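Ancillary protein 1 (Streptococcus pyogenes, PDB 2XI9) serves as a pilus-presented adhesin whose internal thioester bond is required for efficient interaction with host cells. Local coordinates at residues Thr245-Tyr250 / Lys264-Phe269. Numbering follows the deposited sequence.
Sequences TQLAIY and KDYHGF
L247 and F269 mark the closest approach of the two backbones, their CA atoms 8.0 Å apart, and the contact is carried mostly by side chains. Residues 245-250 are a stretch of helix 238-253; 264-269 belong to the loop running from helix 260-263 to helix 274-288, where a type I' beta turn spans Y266 to F269, closed by a hydrogen bond from F269 N to Y266 O (2.9 Å). H267 and G268 sit at the turn's corners, both with positive phi, and the CB atoms of Y266 and F269 both point toward the helix. F269 carries the largest share of the contact. L247 CB lies over one face of the F269 ring in a CH-pi contact, 4.3 Å from its centroid, while Q246 CG meets the edge of that ring, 3.9 Å from F269 CZ. On the Y250 side, F269 CE2 comes into the edge of the tyrosine ring, 3.9 Å from Y250 CE2. This is helix-to-loop packing inside the thioester domain, with helix 274-288 adding L277 against L247, and Y250 also touching C160 and A163. Y266 packs more loosely: its CE2 lies 4.2 Å from L247 CD1, and its OH approaches Y250 CB. H267 CD2 sits over the centre of one Y266 face. Q246 bends at chi2 (62°), which turns its amide away from the loop; NE2 then lies above one face of the Y250 ring, offset toward the rim, and donates a hydrogen bond to C160 O, tying the helix to strand 155-160.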
loop_
_atom_site.group_PDB
_atom_site.type_symbol
_atom_site.label_atom_id
_atom_site.label_comp_id
_atom_site.label_asym_id
_atom_site.label_seq_id
_atom_site.Cartn_x
_atom_site.Cartn_y
_atom_site.Cartn_z
ATOM N N THR A 245 -11.144 4.803 11.580
ATOM C CA THR A 245 -9.928 4.949 10.770
ATOM C C THR A 245 -10.080 4.145 9.476
ATOM O O THR A 245 -9.754 4.641 8.388
ATOM C CB THR A 245 -8.590 4.553 11.579
ATOM O OG1 THR A 245 -8.582 5.207 12.882
ATOM C CG2 THR A 245 -7.338 4.943 10.831
ATOM N N GLN A 246 -10.572 2.914 9.582
ATOM C CA GLN A 246 -10.729 2.073 8.406
ATOM C C GLN A 246 -11.714 2.710 7.417
ATOM O O GLN A 246 -11.492 2.706 6.208
ATOM C CB GLN A 246 -11.224 0.676 8.813
ATOM C CG GLN A 246 -11.429 -0.313 7.631
ATOM C CD GLN A 246 -10.163 -0.617 6.865
ATOM O OE1 GLN A 246 -9.419 -1.514 7.238
ATOM N NE2 GLN A 246 -9.947 0.081 5.751
ATOM N N LEU A 247 -12.819 3.207 7.940
ATOM C CA LEU A 247 -13.854 3.816 7.077
ATOM C C LEU A 247 -13.331 5.120 6.444
ATOM O O LEU A 247 -13.636 5.408 5.327
ATOM C CB LEU A 247 -15.144 4.044 7.872
ATOM C CG LEU A 247 -16.307 4.695 7.113
ATOM C CD1 LEU A 247 -16.686 3.795 5.945
ATOM C CD2 LEU A 247 -17.518 5.001 8.063
ATOM N N ALA A 248 -12.536 5.900 7.186
ATOM C CA ALA A 248 -11.935 7.130 6.686
ATOM C C ALA A 248 -10.956 6.818 5.548
ATOM O O ALA A 248 -10.914 7.523 4.575
ATOM C CB ALA A 248 -11.234 7.902 7.816
ATOM N N ILE A 249 -10.249 5.705 5.644
ATOM C CA ILE A 249 -9.404 5.258 4.535
ATOM C C ILE A 249 -10.280 4.928 3.304
ATOM O O ILE A 249 -9.995 5.401 2.202
ATOM C CB ILE A 249 -8.518 4.050 4.945
ATOM C CG1 ILE A 249 -7.428 4.482 5.953
ATOM C CG2 ILE A 249 -7.969 3.326 3.655
ATOM C CD1 ILE A 249 -6.376 5.469 5.431
ATOM N N TYR A 250 -11.364 4.174 3.518
ATOM C CA TYR A 250 -12.285 3.819 2.441
ATOM C C TYR A 250 -12.942 5.044 1.788
ATOM O O TYR A 250 -13.228 5.018 0.601
ATOM C CB TYR A 250 -13.373 2.875 2.944
ATOM C CG TYR A 250 -12.951 1.447 3.246
ATOM C CD1 TYR A 250 -11.822 0.867 2.650
ATOM C CD2 TYR A 250 -13.685 0.679 4.112
ATOM C CE1 TYR A 250 -11.467 -0.435 2.902
ATOM C CE2 TYR A 250 -13.337 -0.663 4.366
ATOM C CZ TYR A 250 -12.221 -1.199 3.764
ATOM O OH TYR A 250 -11.874 -2.511 4.000
ATOM N N LYS A 264 -25.463 0.998 5.950
ATOM C CA LYS A 264 -26.257 -0.141 6.471
ATOM C C LYS A 264 -25.751 -1.519 6.063
ATOM O O LYS A 264 -25.674 -2.436 6.879
ATOM C CB LYS A 264 -27.708 -0.043 5.996
ATOM C CG LYS A 264 -28.525 0.969 6.730
ATOM C CD LYS A 264 -29.986 0.893 6.257
ATOM C CE LYS A 264 -30.821 2.038 6.805
ATOM N NZ LYS A 264 -32.251 1.638 6.959
ATOM N N ASP A 265 -25.414 -1.637 4.790
ATOM C CA ASP A 265 -25.025 -2.875 4.164
ATOM C C ASP A 265 -23.574 -2.796 3.669
ATOM O O ASP A 265 -23.148 -3.625 2.864
ATOM C CB ASP A 265 -25.984 -3.120 2.979
ATOM C CG ASP A 265 -26.229 -1.836 2.143
ATOM O OD1 ASP A 265 -25.362 -0.902 2.166
ATOM O OD2 ASP A 265 -27.297 -1.746 1.486
ATOM N N TYR A 266 -22.813 -1.826 4.164
ATOM C CA TYR A 266 -21.456 -1.567 3.653
ATOM C C TYR A 266 -20.408 -2.199 4.531
ATOM O O TYR A 266 -19.961 -1.599 5.500
ATOM C CB TYR A 266 -21.203 -0.052 3.558
ATOM C CG TYR A 266 -19.947 0.304 2.814
ATOM C CD1 TYR A 266 -19.897 0.211 1.432
ATOM C CD2 TYR A 266 -18.805 0.781 3.490
ATOM C CE1 TYR A 266 -18.741 0.542 0.733
ATOM C CE2 TYR A 266 -17.674 1.147 2.804
ATOM C CZ TYR A 266 -17.628 1.016 1.428
ATOM O OH TYR A 266 -16.486 1.328 0.725
ATOM N N HIS A 267 -19.975 -3.399 4.155
ATOM C CA HIS A 267 -18.863 -4.105 4.851
ATOM C C HIS A 267 -18.906 -4.083 6.380
ATOM O O HIS A 267 -17.888 -3.904 7.045
ATOM C CB HIS A 267 -17.510 -3.585 4.376
ATOM C CG HIS A 267 -17.388 -3.555 2.891
ATOM N ND1 HIS A 267 -17.175 -4.690 2.146
ATOM C CD2 HIS A 267 -17.513 -2.538 2.005
ATOM C CE1 HIS A 267 -17.139 -4.371 0.863
ATOM N NE2 HIS A 267 -17.328 -3.070 0.752
ATOM N N GLY A 268 -20.074 -4.312 6.942
ATOM C CA GLY A 268 -20.191 -4.388 8.398
ATOM C C GLY A 268 -20.351 -3.053 9.102
ATOM O O GLY A 268 -20.678 -3.039 10.285
ATOM N N PHE A 269 -20.205 -1.937 8.380
ATOM C CA PHE A 269 -20.262 -0.618 8.989
ATOM C C PHE A 269 -21.651 -0.202 9.422
ATOM O O PHE A 269 -21.839 0.801 10.124
ATOM C CB PHE A 269 -19.556 0.418 8.084
ATOM C CG PHE A 269 -18.069 0.260 8.099
ATOM C CD1 PHE A 269 -17.355 0.697 9.199
ATOM C CD2 PHE A 269 -17.380 -0.396 7.064
ATOM C CE1 PHE A 269 -15.983 0.509 9.311
ATOM C CE2 PHE A 269 -15.993 -0.576 7.156
ATOM C CZ PHE A 269 -15.297 -0.128 8.289
#